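Local coordinates for protein calcium homeostasis modulator 1 (PDB 6LMT) that forms a large-pore channel in the membrane, here from eight subunits, that probably opens with voltage and passes ions and ATP, at residues Glu135-Ala140 and Thr174-Cys179; Ser35-Ser40 and Ile53-Ile58; Leu95-Cys100 and Leu212-Trp217. All coordinates share one frame; numbering follows the deposited sequence.

In the fold
Contacts 1 and 3 lie on opposite sides of the chain's centre, with their own centres about 52 Å apart, and contact 2 lies closer to that centre. Contacts 2 and 3 are buried, whereas contact 1 is only partly so and carries an exposed lysine. They share no helix: contact 1 sets a loop on helix 167-202, contact 2 sets the chain just after helix 21-36 on helix 48-70, and contact 3 crosses helices 92-105 and 210-258. No hydrogen bond spans any pair of segments. Contact 1 is aromatic with a charged fringe, contact 2 aliphatic-aromatic beside sterols, and contact 3 sulfur-aromatic. A K178 salt bridge to E38 of a neighbouring subunit ties segments of contacts 1 and 2.

Contact 1: residues Glu135-Ala140 and Thr174-Cys179; sequences EKFGNA and TRYIKC
F137 and Y176 meet at an angle: F137 lies with its edge near Y176, CZ coming to 3.5 Å from CD2 of the tyrosine. The ring planes are turned 48° against each other and the centroids are 5.5 Å apart, so the pair is neither a stack nor a T-shape. CE1 of F137 also reaches back to the tyrosine's CB, at 3.9 Å, so the phenylalanine sits against the root of Y176 more than its hydroxyl end.

That outer end belongs to K136. Its NZ stands 3.7 Å from Y176 OH, too loose for a hydrogen bond, and a bend at chi3 (67°) turns the amine in that direction. The same lysine helps hold F137, since its CB lies over the centre of one face of the phenylalanine ring, 4.1 Å above the plane.

Further out, L132 touches both F137 and Y176, while V169 and A172 of helix 167-202 also touch F137. M44 of a neighbouring subunit packs on K136 and Y176, and on the same helix K178 makes a salt bridge with E38 of that subunit.

With no hydrogen bond between the segments, the loop is held to the helix by dispersion between the two rings, with the lysine's NZ only loosely beside the phenol. The ammonium group may polarise the phenol somewhat, but that would be a modest effect at such a separation.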
loop_
_atom_site.group_PDB
_atom_site.type_symbol
_atom_site.label_atom_id
_atom_site.label_comp_id
_atom_site.label_asym_id
_atom_site.label_seq_id
_atom_site.Cartn_x
_atom_site.Cartn_y
_atom_site.Cartn_z
ATOM N N GLU A 135 -32.690 35.081 -19.247
ATOM C CA GLU A 135 -32.107 36.171 -20.014
ATOM C C GLU A 135 -30.807 36.687 -19.415
ATOM O O GLU A 135 -30.113 37.474 -20.065
ATOM C CB GLU A 135 -33.113 37.309 -20.135
ATOM C CG GLU A 135 -34.221 37.044 -21.129
ATOM C CD GLU A 135 -35.351 36.188 -20.587
ATOM O OE1 GLU A 135 -35.331 35.838 -19.391
ATOM O OE2 GLU A 135 -36.264 35.860 -21.374
ATOM N N LYS A 136 -30.461 36.261 -18.204
ATOM C CA LYS A 136 -29.221 36.650 -17.552
ATOM C C LYS A 136 -28.043 35.768 -17.931
ATOM O O LYS A 136 -26.947 35.980 -17.408
ATOM C CB LYS A 136 -29.409 36.593 -16.040
ATOM C CG LYS A 136 -30.381 37.604 -15.495
ATOM C CD LYS A 136 -30.743 37.264 -14.064
ATOM C CE LYS A 136 -29.563 37.424 -13.132
ATOM N NZ LYS A 136 -29.957 37.187 -11.723
ATOM N N PHE A 137 -28.234 34.792 -18.814
ATOM C CA PHE A 137 -27.309 33.678 -18.952
ATOM C C PHE A 137 -26.855 33.410 -20.376
ATOM O O PHE A 137 -25.824 32.758 -20.555
ATOM C CB PHE A 137 -27.958 32.409 -18.378
ATOM C CG PHE A 137 -28.182 32.483 -16.908
ATOM C CD1 PHE A 137 -27.206 32.989 -16.078
ATOM C CD2 PHE A 137 -29.429 32.236 -16.383
ATOM C CE1 PHE A 137 -27.425 33.115 -14.739
ATOM C CE2 PHE A 137 -29.655 32.381 -15.048
ATOM C CZ PHE A 137 -28.649 32.821 -14.226
ATOM N N GLY A 138 -27.581 33.883 -21.386
ATOM C CA GLY A 138 -27.206 33.602 -22.758
ATOM C C GLY A 138 -28.010 34.354 -23.794
ATOM O O GLY A 138 -28.219 35.563 -23.659
ATOM N N ASN A 139 -28.430 33.652 -24.850
ATOM C CA ASN A 139 -29.339 34.229 -25.831
ATOM C C ASN A 139 -30.670 34.582 -25.180
ATOM O O ASN A 139 -31.133 33.913 -24.253
ATOM C CB ASN A 139 -29.586 33.260 -26.993
ATOM C CG ASN A 139 -28.433 33.213 -27.988
ATOM O OD1 ASN A 139 -27.863 34.241 -28.348
ATOM N ND2 ASN A 139 -28.104 32.015 -28.454
ATOM N N ALA A 140 -31.270 35.668 -25.652
ATOM C CA ALA A 140 -32.639 35.979 -25.279
ATOM C C ALA A 140 -33.643 35.256 -26.155
ATOM O O ALA A 140 -34.811 35.131 -25.771
ATOM C CB ALA A 140 -32.883 37.489 -25.353
ATOM N N THR A 174 -25.573 27.003 -14.014
ATOM C CA THR A 174 -25.059 26.105 -12.994
ATOM C C THR A 174 -24.107 26.822 -12.051
ATOM O O THR A 174 -24.140 26.584 -10.845
ATOM C CB THR A 174 -24.375 24.919 -13.661
ATOM O OG1 THR A 174 -25.314 24.276 -14.517
ATOM C CG2 THR A 174 -23.876 23.918 -12.657
ATOM N N ARG A 175 -23.265 27.712 -12.576
ATOM C CA ARG A 175 -22.342 28.455 -11.727
ATOM C C ARG A 175 -23.047 29.449 -10.833
ATOM O O ARG A 175 -22.613 29.672 -9.703
ATOM C CB ARG A 175 -21.318 29.181 -12.573
ATOM C CG ARG A 175 -20.236 28.308 -13.042
ATOM C CD ARG A 175 -19.313 29.094 -13.851
ATOM N NE ARG A 175 -18.138 28.334 -14.225
ATOM C CZ ARG A 175 -17.031 28.273 -13.497
ATOM N NH1 ARG A 175 -16.947 28.935 -12.366
ATOM N NH2 ARG A 175 -16.001 27.570 -13.917
ATOM N N TYR A 176 -24.120 30.053 -11.325
ATOM C CA TYR A 176 -24.896 30.983 -10.524
ATOM C C TYR A 176 -25.593 30.291 -9.365
ATOM O O TYR A 176 -25.580 30.793 -8.242
ATOM C CB TYR A 176 -25.888 31.695 -11.430
ATOM C CG TYR A 176 -26.906 32.536 -10.733
ATOM C CD1 TYR A 176 -26.542 33.675 -10.050
ATOM C CD2 TYR A 176 -28.240 32.214 -10.801
ATOM C CE1 TYR A 176 -27.469 34.449 -9.432
ATOM C CE2 TYR A 176 -29.177 32.986 -10.189
ATOM C CZ TYR A 176 -28.784 34.106 -9.507
ATOM O OH TYR A 176 -29.718 34.885 -8.886
ATOM N N ILE A 177 -26.192 29.131 -9.606
ATOM C CA ILE A 177 -26.916 28.451 -8.543
ATOM C C ILE A 177 -25.962 27.769 -7.571
ATOM O O ILE A 177 -26.215 27.754 -6.367
ATOM C CB ILE A 177 -27.943 27.487 -9.161
ATOM C CG1 ILE A 177 -29.018 28.282 -9.886
ATOM C CG2 ILE A 177 -28.628 26.658 -8.136
ATOM C CD1 ILE A 177 -29.945 27.435 -10.697
ATOM N N LYS A 178 -24.837 27.250 -8.048
ATOM C CA LYS A 178 -23.876 26.630 -7.150
ATOM C C LYS A 178 -23.196 27.656 -6.253
ATOM O O LYS A 178 -22.855 27.343 -5.112
ATOM C CB LYS A 178 -22.854 25.838 -7.953
ATOM C CG LYS A 178 -21.912 25.047 -7.109
ATOM C CD LYS A 178 -21.023 24.163 -7.896
ATOM C CE LYS A 178 -20.098 23.434 -6.966
ATOM N NZ LYS A 178 -19.265 22.483 -7.713
ATOM N N CYS A 179 -23.043 28.886 -6.733
ATOM C CA CYS A 179 -22.576 29.983 -5.896
ATOM C C CYS A 179 -23.536 30.283 -4.752
ATOM O O CYS A 179 -23.103 30.465 -3.610
ATOM C CB CYS A 179 -22.373 31.222 -6.759
ATOM S SG CYS A 179 -22.129 32.708 -5.849
#

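Contact 2: residues Ser35-Ser40 and Ile53-Ile58; sequences SSFEFS and IGLLII. With Y01 (cholesterol hemisuccinate), chain N; Y01 (cholesterol hemisuccinate), chain I.
One methyl group of L55 serves two phenylalanines at once: its CD1 lies 3.7 Å from CE2 of F37 and 3.5 Å from CE1 of F39. The two rings come from residues two apart, just where helix 21-36 has ended. F37 is the first residue to leave helical geometry (psi 132°), and the extended chain that follows carries both rings to the same leucine. With CG anti to the backbone N (chi1 -171°), the F37 ring swings out to L55. L55 divides its branches: CD2 turns to F37 alone, 3.9 Å from CZ, and CD1 is the shared one. F37 and L55 approach from opposite directions, the methyls oblique to the ring, and F39 comes in at a slant.

On the side of F37 away from the leucine lies sterol. Methyl CAB of one cholesterol hemisuccinate (chain I) is 4.0 Å from CD1, the ring atom diametrically across from CE2, and 3.7 Å from F37 CA. The carbonyl O of S36 lies close to the tails of two such molecules, 3.4 Å from CAB of that one and 3.4 Å from CAA of the other (chain N).

F39 makes an edge-to-face pair with Y51, whereas W186 of a neighbouring subunit packs on both F37 and L55. The backbone O of L55 is held by W113 NE1.

This is consistent with a membrane helix passing into the extracellular loops, where C41 and C43 form disulfides: two rings pack that chain against helix 48-70, and S36 and F37 help to line a sterol pocket completed by M33, W62, L66, V69 and L70.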
loop_
_atom_site.group_PDB
_atom_site.type_symbol
_atom_site.label_atom_id
_atom_site.label_comp_id
_atom_site.label_asym_id
_atom_site.label_seq_id
_atom_site.Cartn_x
_atom_site.Cartn_y
_atom_site.Cartn_z
ATOM N N SER A 35 -20.966 10.796 -1.325
ATOM C CA SER A 35 -20.123 10.560 -2.486
ATOM C C SER A 35 -20.596 9.356 -3.283
ATOM O O SER A 35 -20.542 9.361 -4.514
ATOM C CB SER A 35 -18.689 10.356 -2.031
ATOM O OG SER A 35 -18.261 11.487 -1.324
ATOM N N SER A 36 -21.058 8.319 -2.598
ATOM C CA SER A 36 -21.520 7.107 -3.243
ATOM C C SER A 36 -22.906 7.245 -3.846
ATOM O O SER A 36 -23.280 6.425 -4.684
ATOM C CB SER A 36 -21.535 5.962 -2.240
ATOM O OG SER A 36 -20.243 5.716 -1.747
ATOM N N PHE A 37 -23.680 8.231 -3.423
ATOM C CA PHE A 37 -25.030 8.407 -3.928
ATOM C C PHE A 37 -24.952 9.025 -5.308
ATOM O O PHE A 37 -24.224 9.993 -5.516
ATOM C CB PHE A 37 -25.842 9.287 -2.980
ATOM C CG PHE A 37 -27.289 9.352 -3.310
ATOM C CD1 PHE A 37 -28.125 8.307 -2.982
ATOM C CD2 PHE A 37 -27.814 10.444 -3.962
ATOM C CE1 PHE A 37 -29.452 8.357 -3.295
ATOM C CE2 PHE A 37 -29.139 10.492 -4.282
ATOM C CZ PHE A 37 -29.959 9.452 -3.942
ATOM N N GLU A 38 -25.669 8.457 -6.259
ATOM C CA GLU A 38 -25.660 8.974 -7.619
ATOM C C GLU A 38 -26.884 9.864 -7.749
ATOM O O GLU A 38 -28.012 9.384 -7.797
ATOM C CB GLU A 38 -25.646 7.845 -8.641
ATOM C CG GLU A 38 -25.008 8.204 -9.973
ATOM C CD GLU A 38 -25.956 8.792 -11.011
ATOM O OE1 GLU A 38 -27.151 8.436 -11.018
ATOM O OE2 GLU A 38 -25.499 9.607 -11.840
ATOM N N PHE A 39 -26.642 11.166 -7.783
ATOM C CA PHE A 39 -27.685 12.170 -7.888
ATOM C C PHE A 39 -28.340 12.069 -9.250
ATOM O O PHE A 39 -27.669 12.191 -10.273
ATOM C CB PHE A 39 -27.060 13.549 -7.700
ATOM C CG PHE A 39 -28.037 14.643 -7.462
ATOM C CD1 PHE A 39 -28.445 14.949 -6.187
ATOM C CD2 PHE A 39 -28.548 15.371 -8.510
ATOM C CE1 PHE A 39 -29.335 15.963 -5.971
ATOM C CE2 PHE A 39 -29.450 16.366 -8.295
ATOM C CZ PHE A 39 -29.849 16.653 -7.024
ATOM N N SER A 40 -29.638 11.835 -9.276
ATOM C CA SER A 40 -30.360 11.655 -10.533
ATOM C C SER A 40 -31.576 12.554 -10.536
ATOM O O SER A 40 -32.680 12.081 -10.272
ATOM C CB SER A 40 -30.754 10.221 -10.722
ATOM O OG SER A 40 -31.586 10.095 -11.847
ATOM N N ILE A 53 -35.152 19.102 -2.956
ATOM C CA ILE A 53 -35.332 19.465 -1.561
ATOM C C ILE A 53 -35.501 18.223 -0.700
ATOM O O ILE A 53 -35.109 18.221 0.468
ATOM C CB ILE A 53 -36.503 20.459 -1.442
ATOM C CG1 ILE A 53 -36.212 21.688 -2.287
ATOM C CG2 ILE A 53 -36.724 20.939 -0.055
ATOM C CD1 ILE A 53 -34.917 22.353 -1.967
ATOM N N GLY A 54 -36.014 17.132 -1.262
ATOM C CA GLY A 54 -36.091 15.891 -0.523
ATOM C C GLY A 54 -34.747 15.280 -0.215
ATOM O O GLY A 54 -34.577 14.664 0.830
ATOM N N LEU A 55 -33.769 15.454 -1.095
ATOM C CA LEU A 55 -32.424 14.996 -0.780
ATOM C C LEU A 55 -31.698 15.887 0.200
ATOM O O LEU A 55 -30.620 15.524 0.665
ATOM C CB LEU A 55 -31.586 14.859 -2.036
ATOM C CG LEU A 55 -31.898 13.592 -2.802
ATOM C CD1 LEU A 55 -31.071 13.598 -4.009
ATOM C CD2 LEU A 55 -31.568 12.386 -1.960
ATOM N N LEU A 56 -32.254 17.029 0.521
ATOM C CA LEU A 56 -31.706 17.878 1.543
ATOM C C LEU A 56 -32.401 17.681 2.880
ATOM O O LEU A 56 -31.822 18.009 3.913
ATOM C CB LEU A 56 -31.812 19.321 1.057
ATOM C CG LEU A 56 -31.186 20.507 1.744
ATOM C CD1 LEU A 56 -29.699 20.349 1.785
ATOM C CD2 LEU A 56 -31.559 21.680 0.921
ATOM N N ILE A 57 -33.599 17.106 2.889
ATOM C CA ILE A 57 -34.410 16.959 4.093
ATOM C C ILE A 57 -34.455 15.515 4.586
ATOM O O ILE A 57 -34.222 15.254 5.761
ATOM C CB ILE A 57 -35.831 17.515 3.866
ATOM C CG1 ILE A 57 -35.784 19.029 3.776
ATOM C CG2 ILE A 57 -36.780 17.092 4.947
ATOM C CD1 ILE A 57 -37.083 19.625 3.388
ATOM N N ILE A 58 -34.762 14.567 3.706
ATOM C CA ILE A 58 -35.023 13.180 4.103
ATOM C C ILE A 58 -33.775 12.432 4.580
ATOM O O ILE A 58 -33.873 11.770 5.619
ATOM C CB ILE A 58 -35.769 12.423 2.979
ATOM C CG1 ILE A 58 -37.148 13.022 2.760
ATOM C CG2 ILE A 58 -35.842 10.926 3.221
ATOM C CD1 ILE A 58 -38.000 12.958 3.957
HETATM C CAA Y01 N . -21.245 4.296 -6.301
HETATM C CBA Y01 N . -19.922 3.789 -5.751
HETATM C CAB Y01 N . -19.103 4.927 -5.165
HETATM C CAN Y01 N . -20.135 2.672 -4.738
HETATM C CAJ Y01 N . -20.740 1.410 -5.294
HETATM C CAO Y01 N . -20.752 0.282 -4.299
HETATM C CBB Y01 N . -21.770 0.418 -3.156
HETATM C CAC Y01 N . -23.174 0.115 -3.668
HETATM C CBE Y01 N . -21.387 -0.436 -1.929
HETATM C CAP Y01 N . -19.915 -0.948 -1.928
HETATM C CAQ Y01 N . -19.420 -0.887 -0.470
HETATM C CBG Y01 N . -20.733 -0.850 0.299
HETATM C CBI Y01 N . -21.587 0.157 -0.502
HETATM C CAE Y01 N . -21.024 1.586 -0.458
HETATM C CAU Y01 N . -23.016 0.124 0.053
HETATM C CAS Y01 N . -23.071 0.256 1.579
HETATM C CBF Y01 N . -22.189 -0.767 2.311
HETATM C CBD Y01 N . -20.734 -0.686 1.814
HETATM C CAK Y01 N . -19.891 -1.777 2.468
HETATM C CAI Y01 N . -20.193 -1.990 3.919
HETATM C CAZ Y01 N . -21.216 -1.452 4.565
HETATM C CAV Y01 N . -21.360 -1.581 6.073
HETATM C CBH Y01 N . -22.318 -0.678 3.857
HETATM C CAD Y01 N . -22.251 0.781 4.343
HETATM C CAT Y01 N . -23.636 -1.343 4.300
HETATM C CAR Y01 N . -23.817 -1.302 5.815
HETATM C CBC Y01 N . -22.729 -2.062 6.529
HETATM O OAW Y01 N . -22.798 -1.768 7.960
HETATM C CAY Y01 N . -23.811 -2.207 8.718
HETATM O OAG Y01 N . -24.675 -2.951 8.357
HETATM C CAM Y01 N . -23.728 -1.659 10.107
HETATM C CAL Y01 N . -23.462 -2.692 11.177
HETATM C CAX Y01 N . -23.365 -2.123 12.579
HETATM O OAH Y01 N . -24.146 -2.561 13.444
HETATM O OAF Y01 N . -22.513 -1.239 12.799
HETATM C CAA Y01 I . -25.795 2.722 -4.621
HETATM C CBA Y01 I . -25.345 3.519 -3.406
HETATM C CAB Y01 I . -26.033 4.872 -3.373
HETATM C CAN Y01 I . -25.592 2.744 -2.118
HETATM C CAJ Y01 I . -25.433 3.519 -0.831
HETATM C CAO Y01 I . -25.781 2.692 0.390
HETATM C CBB Y01 I . -26.936 3.203 1.274
HETATM C CAC Y01 I . -27.970 3.923 0.416
HETATM C CBE Y01 I . -27.604 2.063 2.067
HETATM C CAP Y01 I . -27.489 0.685 1.371
HETATM C CAQ Y01 I . -27.694 -0.373 2.470
HETATM C CBG Y01 I . -28.208 0.466 3.631
HETATM C CBI Y01 I . -27.287 1.704 3.548
HETATM C CAE Y01 I . -25.807 1.382 3.728
HETATM C CAU Y01 I . -27.715 2.668 4.643
HETATM C CAS Y01 I . -27.617 1.972 6.005
HETATM C CBF Y01 I . -28.643 0.838 6.106
HETATM C CBD Y01 I . -28.459 -0.196 4.986
HETATM C CAK Y01 I . -29.722 -1.054 4.946
HETATM C CAI Y01 I . -30.207 -1.449 6.306
HETATM C CAZ Y01 I . -29.673 -1.024 7.443
HETATM C CAV Y01 I . -30.022 -1.677 8.768
HETATM C CBH Y01 I . -28.689 0.139 7.494
HETATM C CAD Y01 I . -27.304 -0.404 7.892
HETATM C CAT Y01 I . -29.203 1.120 8.568
HETATM C CAR Y01 I . -29.410 0.439 9.922
HETATM C CBC Y01 I . -30.410 -0.681 9.843
HETATM O OAW Y01 I . -30.513 -1.341 11.149
HETATM C CAY Y01 I . -29.420 -1.661 11.869
HETATM O OAG Y01 I . -28.472 -2.268 11.461
HETATM C CAM Y01 I . -29.519 -1.135 13.268
HETATM C CAL Y01 I . -29.553 -2.102 14.433
HETATM C CAX Y01 I . -28.222 -2.341 15.121
HETATM O OAH Y01 I . -27.411 -3.127 14.595
HETATM O OAF Y01 I . -27.997 -1.728 16.181
#

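Contact 3: residues Leu95-Cys100 and Leu212-Trp217; sequences LRYMLC and LKTKYW
A Met-aromatic contact, M98 laid over the indole of W217, marks the crossing of helix 92-105 with helix 210-258. The segment axes pass 9.5 Å apart at a crossing angle of -71°. Both the sulfur and the terminal methyl ride over one face of the six-membered ring: SD is 3.5 Å from its centroid, and CE is 3.6 Å away in a CH-pi contact. The chain of M98 runs out extended and then bends at its last torsion (chi3 -66°), which lays the SD-CE bond along the ring face; carried straight on, the chain would have run into the ring. Behind these, CG of M98 rests 3.5 Å from W217 CZ3.

One turn earlier T214 fills the gap between the helices. Its CG2 is 4.0 Å from M98 CA, and it also lies in the plane of the Y97 ring, at its edge. OG1 of T214 comes to 3.3 Å from CD2 of Y97, again near the ring plane, but its hydrogen-bonding partner is the carbonyl of A210 in its own helix. Y97 OH in turn bonds to R203.

L77 and V76 of helix 74-82 pack on M98 and W217 respectively, and H259 of a neighbouring subunit also reaches W217.

Between the two helices cohesion therefore comes from sulfur, methyl and pi electrons, while the buried threonine hydroxyl and the tyrosine hydroxyl find their partners elsewhere in the same chain.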
loop_
_atom_site.group_PDB
_atom_site.type_symbol
_atom_site.label_atom_id
_atom_site.label_comp_id
_atom_site.label_asym_id
_atom_site.label_seq_id
_atom_site.Cartn_x
_atom_site.Cartn_y
_atom_site.Cartn_z
ATOM N N LEU A 95 -32.832 12.740 33.500
ATOM C CA LEU A 95 -33.420 12.163 32.298
ATOM C C LEU A 95 -33.452 13.171 31.160
ATOM O O LEU A 95 -33.204 12.812 30.005
ATOM C CB LEU A 95 -34.826 11.654 32.594
ATOM C CG LEU A 95 -34.941 10.514 33.599
ATOM C CD1 LEU A 95 -36.392 10.217 33.882
ATOM C CD2 LEU A 95 -34.236 9.275 33.111
ATOM N N ARG A 96 -33.759 14.436 31.462
ATOM C CA ARG A 96 -33.731 15.461 30.427
ATOM C C ARG A 96 -32.322 15.729 29.936
ATOM O O ARG A 96 -32.130 16.010 28.749
ATOM C CB ARG A 96 -34.345 16.768 30.918
ATOM C CG ARG A 96 -35.850 16.760 31.038
ATOM C CD ARG A 96 -36.378 18.182 31.138
ATOM N NE ARG A 96 -35.929 18.872 32.343
ATOM C CZ ARG A 96 -36.606 18.890 33.484
ATOM N NH1 ARG A 96 -37.769 18.263 33.573
ATOM N NH2 ARG A 96 -36.128 19.544 34.529
ATOM N N TYR A 97 -31.328 15.641 30.820
ATOM C CA TYR A 97 -29.958 15.882 30.396
ATOM C C TYR A 97 -29.457 14.745 29.526
ATOM O O TYR A 97 -28.708 14.963 28.571
ATOM C CB TYR A 97 -29.046 16.059 31.606
ATOM C CG TYR A 97 -27.685 16.478 31.180
ATOM C CD1 TYR A 97 -27.469 17.777 30.774
ATOM C CD2 TYR A 97 -26.631 15.579 31.119
ATOM C CE1 TYR A 97 -26.256 18.178 30.349
ATOM C CE2 TYR A 97 -25.400 15.979 30.683
ATOM C CZ TYR A 97 -25.225 17.287 30.302
ATOM O OH TYR A 97 -24.019 17.752 29.859
ATOM N N MET A 98 -29.876 13.532 29.849
ATOM C CA MET A 98 -29.492 12.337 29.115
ATOM C C MET A 98 -30.051 12.345 27.702
ATOM O O MET A 98 -29.346 12.017 26.743
ATOM C CB MET A 98 -30.030 11.164 29.897
ATOM C CG MET A 98 -29.631 9.820 29.551
ATOM S SD MET A 98 -30.701 8.951 30.708
ATOM C CE MET A 98 -30.033 9.436 32.290
ATOM N N LEU A 99 -31.326 12.709 27.570
ATOM C CA LEU A 99 -31.962 12.839 26.268
ATOM C C LEU A 99 -31.315 13.936 25.438
ATOM O O LEU A 99 -31.146 13.784 24.225
ATOM C CB LEU A 99 -33.445 13.124 26.464
ATOM C CG LEU A 99 -34.319 13.354 25.245
ATOM C CD1 LEU A 99 -34.359 12.133 24.359
ATOM C CD2 LEU A 99 -35.697 13.719 25.706
ATOM N N CYS A 100 -30.933 15.039 26.078
ATOM C CA CYS A 100 -30.272 16.121 25.368
ATOM C C CYS A 100 -28.875 15.723 24.911
ATOM O O CYS A 100 -28.418 16.181 23.865
ATOM C CB CYS A 100 -30.227 17.356 26.261
ATOM S SG CYS A 100 -29.564 18.828 25.486
ATOM N N LEU A 212 -22.817 15.469 36.009
ATOM C CA LEU A 212 -22.045 14.516 36.789
ATOM C C LEU A 212 -22.878 13.291 37.151
ATOM O O LEU A 212 -22.337 12.186 37.249
ATOM C CB LEU A 212 -21.498 15.216 38.029
ATOM C CG LEU A 212 -20.683 16.471 37.685
ATOM C CD1 LEU A 212 -20.310 17.277 38.911
ATOM C CD2 LEU A 212 -19.441 16.145 36.873
ATOM N N LYS A 213 -24.192 13.456 37.327
ATOM C CA LYS A 213 -25.049 12.295 37.548
ATOM C C LYS A 213 -25.255 11.497 36.270
ATOM O O LYS A 213 -25.363 10.267 36.315
ATOM C CB LYS A 213 -26.396 12.722 38.122
ATOM C CG LYS A 213 -26.352 13.121 39.568
ATOM C CD LYS A 213 -27.712 13.554 40.054
ATOM C CE LYS A 213 -27.655 13.976 41.504
ATOM N NZ LYS A 213 -28.969 14.441 42.016
ATOM N N THR A 214 -25.324 12.173 35.122
ATOM C CA THR A 214 -25.480 11.469 33.857
ATOM C C THR A 214 -24.195 10.760 33.469
ATOM O O THR A 214 -24.242 9.690 32.849
ATOM C CB THR A 214 -25.922 12.448 32.770
ATOM O OG1 THR A 214 -27.090 13.138 33.217
ATOM C CG2 THR A 214 -26.290 11.742 31.488
ATOM N N LYS A 215 -23.045 11.309 33.858
ATOM C CA LYS A 215 -21.792 10.610 33.622
ATOM C C LYS A 215 -21.659 9.374 34.493
ATOM O O LYS A 215 -21.194 8.341 34.010
ATOM C CB LYS A 215 -20.606 11.540 33.845
ATOM C CG LYS A 215 -19.290 10.922 33.422
ATOM C CD LYS A 215 -18.149 11.885 33.546
ATOM C CE LYS A 215 -18.312 12.997 32.551
ATOM N NZ LYS A 215 -18.270 12.508 31.146
ATOM N N TYR A 216 -22.083 9.444 35.755
ATOM C CA TYR A 216 -22.076 8.245 36.584
ATOM C C TYR A 216 -23.074 7.216 36.075
ATOM O O TYR A 216 -22.831 6.008 36.176
ATOM C CB TYR A 216 -22.372 8.594 38.039
ATOM C CG TYR A 216 -22.471 7.365 38.901
ATOM C CD1 TYR A 216 -21.342 6.634 39.229
ATOM C CD2 TYR A 216 -23.696 6.917 39.364
ATOM C CE1 TYR A 216 -21.431 5.501 39.994
ATOM C CE2 TYR A 216 -23.791 5.785 40.128
ATOM C CZ TYR A 216 -22.660 5.081 40.438
ATOM O OH TYR A 216 -22.768 3.953 41.211
ATOM N N TRP A 217 -24.192 7.680 35.517
ATOM C CA TRP A 217 -25.183 6.779 34.939
ATOM C C TRP A 217 -24.629 6.052 33.721
ATOM O O TRP A 217 -24.868 4.854 33.550
ATOM C CB TRP A 217 -26.419 7.579 34.564
ATOM C CG TRP A 217 -27.556 6.800 34.005
ATOM C CD1 TRP A 217 -28.451 6.047 34.688
ATOM C CD2 TRP A 217 -27.892 6.664 32.623
ATOM N NE1 TRP A 217 -29.358 5.486 33.830
ATOM C CE2 TRP A 217 -29.027 5.840 32.550
ATOM C CE3 TRP A 217 -27.343 7.170 31.435
ATOM C CZ2 TRP A 217 -29.638 5.523 31.335
ATOM C CZ3 TRP A 217 -27.928 6.832 30.237
ATOM C CH2 TRP A 217 -29.063 6.008 30.190
#